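Local structure of peptidoglycan D,D-transpeptidase FtsI (Yersinia pestis, 6SYN) at residues S180-E183 against R184-A187. The protein probably cross-links peptidoglycan during cell division as a class B penicillin-binding protein, the target of beta-lactam antibiotics. Sequence-based numbering, arbitrary orientation.
With ACT (acetate ion), chain C.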
ATOM      1  N   SER A 180     -11.119   1.670  -9.978  1.00 12.05           N
ATOM      2  CA  SER A 180     -11.496   0.333  -9.449  1.00 12.03           C
ATOM      3  C   SER A 180     -11.692   0.400  -7.924  1.00 11.85           C
ATOM      4  O   SER A 180     -12.326  -0.512  -7.375  1.00 11.65           O
ATOM      5  CB  SER A 180     -10.446  -0.676  -9.810  1.00 11.98           C
ATOM      6  OG  SER A 180      -9.273  -0.451  -9.047  1.00 12.08           O
ATOM      7  N   VAL A 181     -11.163   1.442  -7.275  1.00 11.75           N
ATOM      8  CA  VAL A 181     -11.141   1.623  -5.791  1.00 11.81           C
ATOM      9  C   VAL A 181     -12.559   1.923  -5.280  1.00 11.76           C
ATOM     10  O   VAL A 181     -13.374   2.447  -6.061  1.00 11.89           O
ATOM     11  CB  VAL A 181     -10.137   2.733  -5.422  1.00 11.94           C
ATOM     12  CG1 VAL A 181     -10.273   3.211  -3.985  1.00 12.18           C
ATOM     13  CG2 VAL A 181      -8.713   2.291  -5.704  1.00 11.94           C
ATOM     14  N   ASP A 182     -12.844   1.586  -4.018  1.00 11.68           N
ATOM     15  CA  ASP A 182     -14.126   1.902  -3.326  1.00 11.74           C
ATOM     16  C   ASP A 182     -13.795   2.857  -2.171  1.00 11.72           C
ATOM     17  O   ASP A 182     -12.895   2.513  -1.378  1.00 11.69           O
ATOM     18  CB  ASP A 182     -14.845   0.618  -2.892  1.00 11.72           C
ATOM     19  CG  ASP A 182     -16.224   0.828  -2.282  1.00 11.87           C
ATOM     20  OD1 ASP A 182     -16.443   1.891  -1.671  1.00 11.91           O
ATOM     21  OD2 ASP A 182     -17.078  -0.075  -2.423  1.00 12.02           O
ATOM     22  N   GLU A 183     -14.462   4.018  -2.105  1.00 11.76           N
ATOM     23  CA  GLU A 183     -14.153   5.108  -1.132  1.00 11.97           C
ATOM     24  C   GLU A 183     -14.422   4.610   0.295  1.00 11.62           C
ATOM     25  O   GLU A 183     -13.587   4.903   1.174  1.00 11.35           O
ATOM     26  CB  GLU A 183     -14.931   6.392  -1.455  1.00 12.46           C
ATOM     27  CG  GLU A 183     -15.218   7.283  -0.248  1.00 12.98           C
ATOM     28  CD  GLU A 183     -13.993   7.860   0.445  1.00 13.53           C
ATOM     29  OE1 GLU A 183     -12.930   7.887  -0.195  1.00 14.65           O
ATOM     30  OE2 GLU A 183     -14.097   8.275   1.623  1.00 13.80           O
ATOM     31  N   ARG A 184     -15.540   3.907   0.513  1.00 11.22           N
ATOM     32  CA  ARG A 184     -15.920   3.315   1.825  1.00 11.09           C
ATOM     33  C   ARG A 184     -14.799   2.392   2.316  1.00 10.71           C
ATOM     34  O   ARG A 184     -14.497   2.424   3.529  1.00 10.79           O
ATOM     35  CB  ARG A 184     -17.207   2.489   1.729  1.00 11.32           C
ATOM     36  CG  ARG A 184     -18.480   3.281   1.461  1.00 11.50           C
ATOM     37  CD  ARG A 184     -19.656   2.359   1.170  1.00 11.59           C
ATOM     38  NE  ARG A 184     -19.339   1.446   0.076  1.00 11.73           N
ATOM     39  CZ  ARG A 184     -19.934   0.278  -0.175  1.00 11.79           C
ATOM     40  NH1 ARG A 184     -20.914  -0.173   0.592  1.00 11.86           N
ATOM     41  NH2 ARG A 184     -19.525  -0.448  -1.202  1.00 11.71           N
ATOM     42  N   LEU A 185     -14.242   1.574   1.418  1.00 10.28           N
ATOM     43  CA  LEU A 185     -13.235   0.531   1.753  1.00 10.01           C
ATOM     44  C   LEU A 185     -11.854   1.185   1.895  1.00  9.83           C
ATOM     45  O   LEU A 185     -11.091   0.747   2.771  1.00  9.78           O
ATOM     46  CB  LEU A 185     -13.235  -0.567   0.681  1.00  9.88           C
ATOM     47  CG  LEU A 185     -14.552  -1.317   0.458  1.00  9.83           C
ATOM     48  CD1 LEU A 185     -14.323  -2.544  -0.411  1.00  9.81           C
ATOM     49  CD2 LEU A 185     -15.211  -1.736   1.766  1.00  9.88           C
ATOM     50  N   GLN A 186     -11.546   2.204   1.084  1.00  9.66           N
ATOM     51  CA  GLN A 186     -10.303   3.011   1.230  1.00  9.58           C
ATOM     52  C   GLN A 186     -10.330   3.722   2.591  1.00  9.48           C
ATOM     53  O   GLN A 186      -9.283   3.733   3.281  1.00  9.37           O
ATOM     54  CB  GLN A 186     -10.145   4.003   0.075  1.00  9.56           C
ATOM     55  CG  GLN A 186      -8.831   4.778   0.116  1.00  9.57           C
ATOM     56  CD  GLN A 186      -7.636   3.961  -0.312  1.00  9.58           C
ATOM     57  OE1 GLN A 186      -7.753   2.799  -0.692  1.00  9.61           O
ATOM     58  NE2 GLN A 186      -6.462   4.571  -0.256  1.00  9.62           N
ATOM     59  N   ALA A 187     -11.485   4.281   2.963  1.00  9.50           N
ATOM     60  CA  ALA A 187     -11.723   4.976   4.250  1.00  9.51           C
ATOM     61  C   ALA A 187     -11.469   3.999   5.402  1.00  9.59           C
ATOM     62  O   ALA A 187     -10.726   4.371   6.332  1.00  9.50           O
ATOM     63  CB  ALA A 187     -13.120   5.540   4.293  1.00  9.50           C
TER
HETATM   64  C   ACT C 602     -22.685  -2.693  -1.425  1.00 33.30           C
HETATM   65  O   ACT C 602     -21.764  -3.083  -0.678  1.00 32.40           O
HETATM   66  OXT ACT C 602     -22.732  -2.939  -2.648  1.00 33.18           O
HETATM   67  CH3 ACT C 602     -23.822  -1.859  -0.808  1.00 32.87           C
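Asp182 and Arg184 meet in a helix N-cap that doubles as a local salt bridge, at the start of helix 183-199. This helix follows the short strand 177-178 and packs beside strand 217-223, the outermost strand on one side of the antiparallel sheet of the transpeptidase fold. Asp182 is the N-cap residue. Its CG lies anti to the backbone N (chi1 -175°), which puts the carboxylate beside the carbonyl carbon, within range of Arg184 N. Asp182 OD1 accepts a weak capping bond from Arg184 N at 3.1 Å. The same carboxylate faces the edge of the Arg184 guanidinium, the two planes 26° apart. Asp182 OD2 accepts from Arg184 NH2 at 2.8 Å through its syn lone pair, 16° out of the guanidinium plane, and OD1 has a longer, weak bond from NE. Arg25 makes a long, weak ion pair with Asp182 OD1 and brings its own positive charge close to Arg184 NE. Leu185 CG packs 3.9 Å from Asp182 CB, the side chains crossing at an angle. Helical bonding starts at once: Asp182 O accepts Gln186 N at 2.8 Å, and Glu183 O accepts Ala187 N at the same distance. Val181 CG1 rests 4.1 Å from Gln186 CB, while the buried Gln186 amide donates from NE2 to the backbone oxygens of Met220 and Val119. In the guanidinium plane, an acetate ion, probably from the crystallisation liquor, accepts through O from Arg184 NH1 at 3.3 Å and weakly from NH2.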